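Dual specificity phosphatase 28 (Homo sapiens, PDB 5Y15) hydrolyses a synthetic aryl phosphate in vitro as an atypical dual-specificity protein phosphatase, but has almost no detectable activity on phosphotyrosine and none on phosphoserine. Local coordinates at residues A[36-44]-A[153-161]; A[71-79]-A[123-134]. The protein carries 2 engineered substitutions. All coordinates share one frame; numbering follows the deposited sequence.

Contact 1 (A[36-44]-A[153-161]); sequences VPPPLVRVA and MVKSARPVA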
loop_
_atom_site.group_PDB
_atom_site.type_symbol
_atom_site.label_atom_id
_atom_site.label_comp_id
_atom_site.label_asym_id
_atom_site.label_seq_id
_atom_site.Cartn_x
_atom_site.Cartn_y
_atom_site.Cartn_z
ATOM N N VAL A 36 15.026 -16.379 11.843
ATOM C CA VAL A 36 16.413 -16.552 11.390
ATOM C C VAL A 36 17.023 -15.180 11.109
ATOM O O VAL A 36 16.420 -14.374 10.374
ATOM C CB VAL A 36 16.460 -17.450 10.143
ATOM C CG1 VAL A 36 17.813 -17.349 9.438
ATOM C CG2 VAL A 36 16.155 -18.902 10.517
ATOM N N PRO A 37 18.199 -14.853 11.682
ATOM C CA PRO A 37 18.891 -13.586 11.410
ATOM C C PRO A 37 19.406 -13.570 9.973
ATOM O O PRO A 37 19.405 -14.629 9.345
ATOM C CB PRO A 37 20.050 -13.588 12.422
ATOM C CG PRO A 37 19.667 -14.614 13.455
ATOM C CD PRO A 37 18.905 -15.654 12.695
ATOM N N PRO A 38 19.832 -12.407 9.452
ATOM C CA PRO A 38 19.819 -11.057 10.027
ATOM C C PRO A 38 18.418 -10.469 10.046
ATOM O O PRO A 38 17.526 -11.044 9.415
ATOM C CB PRO A 38 20.731 -10.261 9.077
ATOM C CG PRO A 38 21.528 -11.294 8.347
ATOM C CD PRO A 38 20.583 -12.439 8.186
ATOM N N PRO A 39 18.227 -9.341 10.754
ATOM C CA PRO A 39 16.921 -8.667 10.718
ATOM C C PRO A 39 16.443 -8.408 9.294
ATOM O O PRO A 39 15.354 -8.868 8.929
ATOM C CB PRO A 39 17.173 -7.356 11.480
ATOM C CG PRO A 39 18.670 -7.187 11.497
ATOM C CD PRO A 39 19.198 -8.591 11.573
ATOM N N LEU A 40 17.235 -7.707 8.476
ATOM C CA LEU A 40 16.812 -7.396 7.118
ATOM C C LEU A 40 17.972 -7.566 6.140
ATOM O O LEU A 40 19.147 -7.468 6.498
ATOM C CB LEU A 40 16.219 -5.984 7.022
ATOM C CG LEU A 40 17.040 -4.739 7.349
ATOM C CD1 LEU A 40 18.020 -4.435 6.248
ATOM C CD2 LEU A 40 16.104 -3.578 7.520
ATOM N N VAL A 41 17.610 -7.797 4.883
ATOM C CA VAL A 41 18.535 -8.115 3.804
ATOM C C VAL A 41 18.221 -7.243 2.594
ATOM O O VAL A 41 17.049 -7.033 2.254
ATOM C CB VAL A 41 18.429 -9.596 3.404
ATOM C CG1 VAL A 41 19.328 -9.838 2.249
ATOM C CG2 VAL A 41 18.792 -10.488 4.547
ATOM N N ARG A 42 19.264 -6.726 1.949
ATOM C CA ARG A 42 19.118 -6.118 0.628
ATOM C C ARG A 42 18.925 -7.224 -0.405
ATOM O O ARG A 42 19.770 -8.119 -0.521
ATOM C CB ARG A 42 20.357 -5.285 0.302
ATOM C CG ARG A 42 20.214 -4.266 -0.815
ATOM C CD ARG A 42 21.602 -3.763 -1.214
ATOM N NE ARG A 42 21.601 -2.640 -2.158
ATOM C CZ ARG A 42 21.870 -2.750 -3.460
ATOM N NH1 ARG A 42 22.144 -3.942 -3.986
ATOM N NH2 ARG A 42 21.862 -1.668 -4.243
ATOM N N VAL A 43 17.789 -7.218 -1.104
ATOM C CA VAL A 43 17.579 -8.182 -2.189
ATOM C C VAL A 43 18.077 -7.621 -3.516
ATOM O O VAL A 43 18.594 -8.351 -4.364
ATOM C CB VAL A 43 16.091 -8.557 -2.296
ATOM C CG1 VAL A 43 15.843 -9.405 -3.534
ATOM C CG2 VAL A 43 15.618 -9.285 -1.038
ATOM N N ALA A 44 17.827 -6.338 -3.717
ATOM C CA ALA A 44 18.089 -5.636 -4.958
ATOM C C ALA A 44 17.995 -4.156 -4.641
ATOM O O ALA A 44 17.563 -3.781 -3.540
ATOM C CB ALA A 44 17.076 -6.052 -6.038
ATOM N N MET A 153 17.538 -14.139 -7.198
ATOM C CA MET A 153 17.985 -12.986 -6.429
ATOM C C MET A 153 17.475 -13.040 -4.991
ATOM O O MET A 153 18.231 -12.783 -4.043
ATOM C CB MET A 153 17.523 -11.696 -7.087
ATOM C CG MET A 153 18.230 -11.364 -8.378
ATOM S SD MET A 153 17.742 -9.682 -8.691
ATOM C CE MET A 153 18.790 -8.857 -7.502
ATOM N N VAL A 154 16.201 -13.380 -4.797
ATOM C CA VAL A 154 15.684 -13.395 -3.429
ATOM C C VAL A 154 16.438 -14.429 -2.596
ATOM O O VAL A 154 16.922 -14.134 -1.497
ATOM C CB VAL A 154 14.163 -13.638 -3.423
ATOM C CG1 VAL A 154 13.643 -13.862 -1.970
ATOM C CG2 VAL A 154 13.431 -12.453 -4.057
ATOM N N LYS A 155 16.572 -15.650 -3.122
ATOM C CA LYS A 155 17.264 -16.721 -2.402
ATOM C C LYS A 155 18.737 -16.393 -2.143
ATOM O O LYS A 155 19.278 -16.772 -1.098
ATOM C CB LYS A 155 17.135 -18.041 -3.172
ATOM C CG LYS A 155 17.658 -19.255 -2.403
ATOM C CD LYS A 155 16.539 -20.220 -2.054
ATOM C CE LYS A 155 17.063 -21.435 -1.298
ATOM N NZ LYS A 155 16.240 -21.703 -0.060
ATOM N N SER A 156 19.401 -15.697 -3.071
ATOM C CA SER A 156 20.786 -15.316 -2.825
ATOM C C SER A 156 20.870 -14.276 -1.720
ATOM O O SER A 156 21.816 -14.285 -0.920
ATOM C CB SER A 156 21.441 -14.766 -4.107
ATOM O OG SER A 156 21.695 -15.780 -5.077
ATOM N N ALA A 157 19.878 -13.398 -1.632
ATOM C CA ALA A 157 19.909 -12.417 -0.560
ATOM C C ALA A 157 19.477 -13.024 0.766
ATOM O O ALA A 157 19.997 -12.630 1.813
ATOM C CB ALA A 157 19.021 -11.220 -0.915
ATOM N N ARG A 158 18.567 -13.997 0.738
ATOM C CA ARG A 158 18.023 -14.637 1.938
ATOM C C ARG A 158 18.032 -16.144 1.713
ATOM O O ARG A 158 17.128 -16.679 1.044
ATOM C CB ARG A 158 16.617 -14.133 2.234
ATOM C CG ARG A 158 15.965 -14.728 3.462
ATOM C CD ARG A 158 16.250 -13.867 4.696
ATOM N NE ARG A 158 15.382 -14.226 5.820
ATOM C CZ ARG A 158 15.711 -14.111 7.106
ATOM N NH1 ARG A 158 16.904 -13.653 7.470
ATOM N NH2 ARG A 158 14.834 -14.457 8.030
ATOM N N PRO A 159 19.058 -16.854 2.197
ATOM C CA PRO A 159 19.159 -18.294 1.891
ATOM C C PRO A 159 17.980 -19.112 2.362
ATOM O O PRO A 159 17.651 -20.121 1.726
ATOM C CB PRO A 159 20.459 -18.710 2.592
ATOM C CG PRO A 159 21.259 -17.438 2.612
ATOM C CD PRO A 159 20.283 -16.326 2.819
ATOM N N VAL A 160 17.342 -18.737 3.472
ATOM C CA VAL A 160 16.203 -19.510 3.938
ATOM C C VAL A 160 14.963 -19.307 3.079
ATOM O O VAL A 160 13.992 -20.065 3.229
ATOM C CB VAL A 160 15.907 -19.193 5.418
ATOM C CG1 VAL A 160 17.198 -19.279 6.226
ATOM C CG2 VAL A 160 15.245 -17.831 5.569
ATOM N N ALA A 161 14.966 -18.298 2.201
ATOM C CA ALA A 161 13.782 -17.963 1.413
ATOM C C ALA A 161 13.154 -19.197 0.798
ATOM O O ALA A 161 13.836 -20.014 0.172
ATOM C CB ALA A 161 14.118 -16.955 0.324
HETATM O O HOH W 1 20.081 -10.454 -4.161
#

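Contact 2 (A[71-79]-A[123-134]); sequences NVSRQQPGP and YSKNGRSRSAAV. Engineered in segment 123-134: Ser124 (natural residue Cys). With PO4 (phosphate ion), chain C.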
loop_
_atom_site.group_PDB
_atom_site.type_symbol
_atom_site.label_atom_id
_atom_site.label_comp_id
_atom_site.label_asym_id
_atom_site.label_seq_id
_atom_site.Cartn_x
_atom_site.Cartn_y
_atom_site.Cartn_z
ATOM N N ASN A 71 3.869 -5.269 4.988
ATOM C CA ASN A 71 3.667 -6.243 6.064
ATOM C C ASN A 71 2.803 -7.333 5.460
ATOM O O ASN A 71 1.599 -7.151 5.297
ATOM C CB ASN A 71 3.000 -5.542 7.249
ATOM C CG ASN A 71 2.768 -6.449 8.480
ATOM O OD1 ASN A 71 2.878 -7.678 8.436
ATOM N ND2 ASN A 71 2.406 -5.814 9.581
ATOM N N VAL A 72 3.413 -8.450 5.078
ATOM C CA VAL A 72 2.665 -9.548 4.433
ATOM C C VAL A 72 2.255 -10.508 5.541
ATOM O O VAL A 72 2.865 -11.561 5.776
ATOM C CB VAL A 72 3.486 -10.229 3.333
ATOM C CG1 VAL A 72 2.559 -11.011 2.389
ATOM C CG2 VAL A 72 4.345 -9.193 2.566
ATOM N N SER A 73 1.150 -10.180 6.214
ATOM C CA SER A 73 0.628 -11.045 7.266
ATOM C C SER A 73 -0.704 -10.504 7.740
ATOM O O SER A 73 -1.034 -9.339 7.527
ATOM C CB SER A 73 1.564 -11.125 8.469
ATOM O OG SER A 73 1.434 -9.925 9.194
ATOM N N ARG A 74 -1.416 -11.338 8.489
ATOM C CA ARG A 74 -2.666 -10.889 9.070
ATOM C C ARG A 74 -2.479 -10.376 10.477
ATOM O O ARG A 74 -3.216 -9.477 10.888
ATOM C CB ARG A 74 -3.679 -12.033 9.089
ATOM C CG ARG A 74 -4.057 -12.519 7.713
ATOM C CD ARG A 74 -5.131 -13.566 7.831
ATOM N NE ARG A 74 -5.528 -14.126 6.546
ATOM C CZ ARG A 74 -6.634 -13.774 5.904
ATOM N NH1 ARG A 74 -7.426 -12.847 6.430
ATOM N NH2 ARG A 74 -6.945 -14.332 4.741
ATOM N N GLN A 75 -1.427 -10.820 11.174
ATOM C CA GLN A 75 -1.325 -10.562 12.600
ATOM C C GLN A 75 0.017 -10.011 13.020
ATOM O O GLN A 75 0.190 -9.766 14.214
ATOM C CB GLN A 75 -1.519 -11.864 13.408
ATOM C CG GLN A 75 -2.771 -12.672 13.141
ATOM C CD GLN A 75 -4.035 -11.883 13.326
ATOM O OE1 GLN A 75 -4.046 -10.853 14.005
ATOM N NE2 GLN A 75 -5.124 -12.370 12.735
ATOM N N GLN A 76 0.940 -9.664 12.051
ATOM C CA GLN A 76 2.194 -9.156 12.578
ATOM C C GLN A 76 2.106 -7.645 12.703
ATOM O O GLN A 76 1.402 -6.999 11.922
ATOM C CB GLN A 76 3.390 -9.530 11.683
ATOM C CG GLN A 76 3.651 -11.035 11.557
ATOM C CD GLN A 76 4.186 -11.655 12.845
ATOM O OE1 GLN A 76 5.096 -11.113 13.484
ATOM N NE2 GLN A 76 3.614 -12.794 13.236
ATOM N N PRO A 77 2.713 -7.088 13.742
ATOM C CA PRO A 77 2.594 -5.650 13.976
ATOM C C PRO A 77 3.374 -4.857 12.934
ATOM O O PRO A 77 4.486 -5.221 12.546
ATOM C CB PRO A 77 3.177 -5.479 15.386
ATOM C CG PRO A 77 4.127 -6.639 15.517
ATOM C CD PRO A 77 3.411 -7.770 14.846
ATOM N N GLY A 78 2.798 -3.726 12.539
ATOM C CA GLY A 78 3.381 -2.852 11.555
ATOM C C GLY A 78 4.681 -2.244 12.025
ATOM O O GLY A 78 5.080 -2.391 13.185
ATOM N N PRO A 79 5.378 -1.557 11.128
ATOM C CA PRO A 79 6.660 -0.974 11.524
ATOM C C PRO A 79 6.445 0.015 12.647
ATOM O O PRO A 79 5.747 1.024 12.501
ATOM C CB PRO A 79 7.154 -0.300 10.238
ATOM C CG PRO A 79 5.890 0.080 9.532
ATOM C CD PRO A 79 4.968 -1.103 9.786
ATOM N N TYR A 123 8.266 -7.587 4.599
ATOM C CA TYR A 123 8.583 -8.481 5.699
ATOM C C TYR A 123 7.408 -9.371 6.061
ATOM O O TYR A 123 6.243 -9.026 5.863
ATOM C CB TYR A 123 9.062 -7.709 6.920
ATOM C CG TYR A 123 8.010 -6.946 7.681
ATOM C CD1 TYR A 123 7.653 -5.663 7.300
ATOM C CD2 TYR A 123 7.415 -7.489 8.817
ATOM C CE1 TYR A 123 6.700 -4.951 8.001
ATOM C CE2 TYR A 123 6.472 -6.786 9.532
ATOM C CZ TYR A 123 6.117 -5.511 9.120
ATOM O OH TYR A 123 5.172 -4.792 9.830
ATOM N N SER A 124 7.749 -10.534 6.596
ATOM C CA SER A 124 6.785 -11.483 7.114
ATOM C C SER A 124 7.363 -11.981 8.426
ATOM O O SER A 124 8.443 -11.551 8.845
ATOM C CB SER A 124 6.505 -12.622 6.122
ATOM O OG SER A 124 7.684 -13.365 5.852
ATOM N N LYS A 125 6.616 -12.825 9.128
ATOM C CA LYS A 125 7.085 -13.267 10.439
ATOM C C LYS A 125 8.474 -13.892 10.344
ATOM O O LYS A 125 9.447 -13.374 10.906
ATOM C CB LYS A 125 6.088 -14.242 11.053
ATOM C CG LYS A 125 6.401 -14.633 12.495
ATOM C CD LYS A 125 5.444 -15.741 12.902
ATOM C CE LYS A 125 6.035 -16.623 13.973
ATOM N NZ LYS A 125 5.091 -17.729 14.229
ATOM N N ASN A 126 8.580 -14.988 9.597
ATOM C CA ASN A 126 9.835 -15.719 9.465
ATOM C C ASN A 126 10.776 -15.127 8.412
ATOM O O ASN A 126 11.955 -15.499 8.374
ATOM C CB ASN A 126 9.536 -17.195 9.188
ATOM C CG ASN A 126 8.737 -17.852 10.334
ATOM O OD1 ASN A 126 8.967 -17.542 11.497
ATOM N ND2 ASN A 126 7.814 -18.753 10.006
ATOM N N GLY A 127 10.289 -14.259 7.530
ATOM C CA GLY A 127 11.144 -13.730 6.464
ATOM C C GLY A 127 11.586 -14.811 5.506
ATOM O O GLY A 127 12.731 -14.803 5.032
ATOM N N ARG A 128 10.685 -15.731 5.191
ATOM C CA ARG A 128 10.989 -16.904 4.389
ATOM C C ARG A 128 9.955 -17.213 3.311
ATOM O O ARG A 128 10.347 -17.617 2.213
ATOM C CB ARG A 128 11.155 -18.110 5.324
ATOM C CG ARG A 128 10.951 -19.469 4.705
ATOM C CD ARG A 128 11.136 -20.553 5.768
ATOM N NE ARG A 128 9.906 -20.922 6.460
ATOM C CZ ARG A 128 9.724 -20.821 7.776
ATOM N NH1 ARG A 128 10.708 -20.370 8.549
ATOM N NH2 ARG A 128 8.565 -21.191 8.323
ATOM N N SER A 129 8.667 -16.976 3.542
ATOM C CA SER A 129 7.641 -17.354 2.579
ATOM C C SER A 129 6.896 -16.149 2.008
ATOM O O SER A 129 7.092 -15.774 0.848
ATOM C CB SER A 129 6.665 -18.329 3.239
ATOM O OG SER A 129 5.755 -18.867 2.300
ATOM N N ARG A 130 6.009 -15.553 2.803
ATOM C CA ARG A 130 5.171 -14.464 2.310
ATOM C C ARG A 130 5.997 -13.317 1.734
ATOM O O ARG A 130 5.714 -12.823 0.632
ATOM C CB ARG A 130 4.250 -13.974 3.431
ATOM C CG ARG A 130 3.071 -14.927 3.641
ATOM C CD ARG A 130 2.293 -14.629 4.932
ATOM N NE ARG A 130 3.152 -14.706 6.106
ATOM C CZ ARG A 130 2.733 -14.587 7.365
ATOM N NH1 ARG A 130 1.440 -14.377 7.646
ATOM N NH2 ARG A 130 3.621 -14.674 8.342
ATOM N N SER A 131 6.978 -12.833 2.501
ATOM C CA SER A 131 7.775 -11.704 2.069
ATOM C C SER A 131 8.680 -12.080 0.901
ATOM O O SER A 131 8.940 -11.245 0.029
ATOM C CB SER A 131 8.589 -11.183 3.240
ATOM O OG SER A 131 9.412 -12.232 3.727
ATOM N N ALA A 132 9.119 -13.337 0.841
ATOM C CA ALA A 132 9.946 -13.761 -0.276
ATOM C C ALA A 132 9.123 -13.820 -1.547
ATOM O O ALA A 132 9.612 -13.463 -2.630
ATOM C CB ALA A 132 10.581 -15.122 0.015
ATOM N N ALA A 133 7.872 -14.276 -1.426
ATOM C CA ALA A 133 6.983 -14.325 -2.580
ATOM C C ALA A 133 6.698 -12.926 -3.106
ATOM O O ALA A 133 6.739 -12.699 -4.317
ATOM C CB ALA A 133 5.677 -15.031 -2.216
ATOM N N VAL A 134 6.426 -11.971 -2.211
ATOM C CA VAL A 134 6.145 -10.606 -2.673
ATOM C C VAL A 134 7.386 -9.981 -3.317
ATOM O O VAL A 134 7.295 -9.306 -4.353
ATOM C CB VAL A 134 5.609 -9.743 -1.516
ATOM C CG1 VAL A 134 5.540 -8.284 -1.938
ATOM C CG2 VAL A 134 4.219 -10.229 -1.078
HETATM P P PO4 C . 6.781 -16.318 6.592
HETATM O O1 PO4 C . 8.007 -15.620 6.017
HETATM O O2 PO4 C . 7.033 -17.804 6.748
HETATM O O3 PO4 C . 5.663 -16.177 5.603
HETATM O O4 PO4 C . 6.543 -15.631 7.927
HETATM O O HOH W 2 -0.192 -13.693 10.229
#

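Contact 1 (A[36-44]-A[153-161])
Met153 brings its terminal methyl to the bulged end of strand 40-44. Its flexible, unbranched chain bends at the last torsion (chi3 76°), turning CE in against the Val43 carbonyl and Ala44 CB, 3.6 Å from the latter. One water joins the same two backbones, donating to Val43 O and to Met153 O. Val154 points its bond to CB away from the strand, yet its CG2 still reaches Val43 CG1, while the rest of the side chain packs on helix 130-142. On the last turn, the small Ala157 lets helix and strand approach closely: its CB sits 3.5 Å from Val41 CG1, a tight fit, and touches Val43 CG2 and the Arg42 carbonyl.

The helix segment runs nearly antiparallel to the edge strand of the phosphatase sheet, the axes 7.7 Å apart at an angle of 153°, and Val43 and Ala44 form a classic beta bulge opposite Leu47 of the next strand.

Arg158, the first residue to leave helical geometry, starts with CG anti to the backbone N (chi1 -180°), then turns at chi2, swinging its guanidinium toward the carbonyls of the proline-rich run. End-on, it grips a single acceptor: NH2 lies 2.8 Å and NH1 3.0 Å from Val36 O, which stays near the guanidinium plane while both nitrogens approach from one face of the carbonyl. The Pro37-Pro38 peptide is cis, which proline tolerates far better than other residues, and it kinks the chain beside the guanidinium. Within the type I turn from Arg158 to Ala161, Val160 slides CG1 past Val36 CG1 at 3.8 Å.

Contact 2 (A[71-79]-A[123-134])
The Tyr123 ring carries the backbone of Asn71 over one face, Asn71 CA lying 4.1 Å from the ring centroid in a CH-pi contact, and Pro77 O at its edge. The phenol OH donates to Pro77 O at 2.8 Å, tying back the 71-79 loop. Over one face of the Arg130 guanidinium sits Val72 O, 3.1 Å above the plane, with Ser73 CB over the same face; phosphate O4 and a water lie in plane at the edge. Phosphate O2 lies loosely, unbonded, over one face of the Arg128 guanidinium.

Asn71 and Tyr123 form a parallel beta bridge, continued by a straight bond from Val72 N to Tyr123 O (3.0 Å, 167°). Branched Val72 packs on helix 130-142, CG2 meeting Val134 CG2 tip to tip and CG1 resting on Arg130 CB. Asn71 suits the loop because its amide works both ways: OD1 accepts from Ser73 OG, which accepts from Gln76 N (an ST motif), and ND2 donates to Gln76 O.

Ser124 to Arg130 form the P-loop of the protein-tyrosine phosphatases, with the engineered Ser124 replacing the cysteine expected to be the nucleophile. The ion, probably from the crystallisation liquor, occupies the expected substrate-phosphate place. Asn126 N donates to phosphate O4 (2.7 Å), Arg130 N to O3; the Arg130 side chain, bent at chi3 (-58°), adds NE to phosphate O3 (3.0 Å) and NH2 to O4, its NH1 held by Val91 O. Backbone N-H groups and a guanidinium converging on it would probably favour an anionic phosphate and, as in related enzymes, help stabilise the phosphoryl group during transfer.

In the fold
Both contacts belong to the single phosphatase domain, their centres about 13 Å apart. Along the chain segment 36-44 comes first, then 71-79 and 123-134, and finally 153-161, so contact 1 brackets contact 2. They share one mixed sheet: contact 1 uses its edge strand 40-44, contact 2 the inner strands 66-71 and 119-123. The successive helices 130-142 and 147-157 pack together, Val154 against Ala132. A direct bridge also exists, since Arg158 probably hydrogen-bonds through NE to Gly127 O and through NH2 to Asn126 O. The guanidinium that holds the N-terminal segment probably also helps position the phosphate-binding loop, as a second-shell residue.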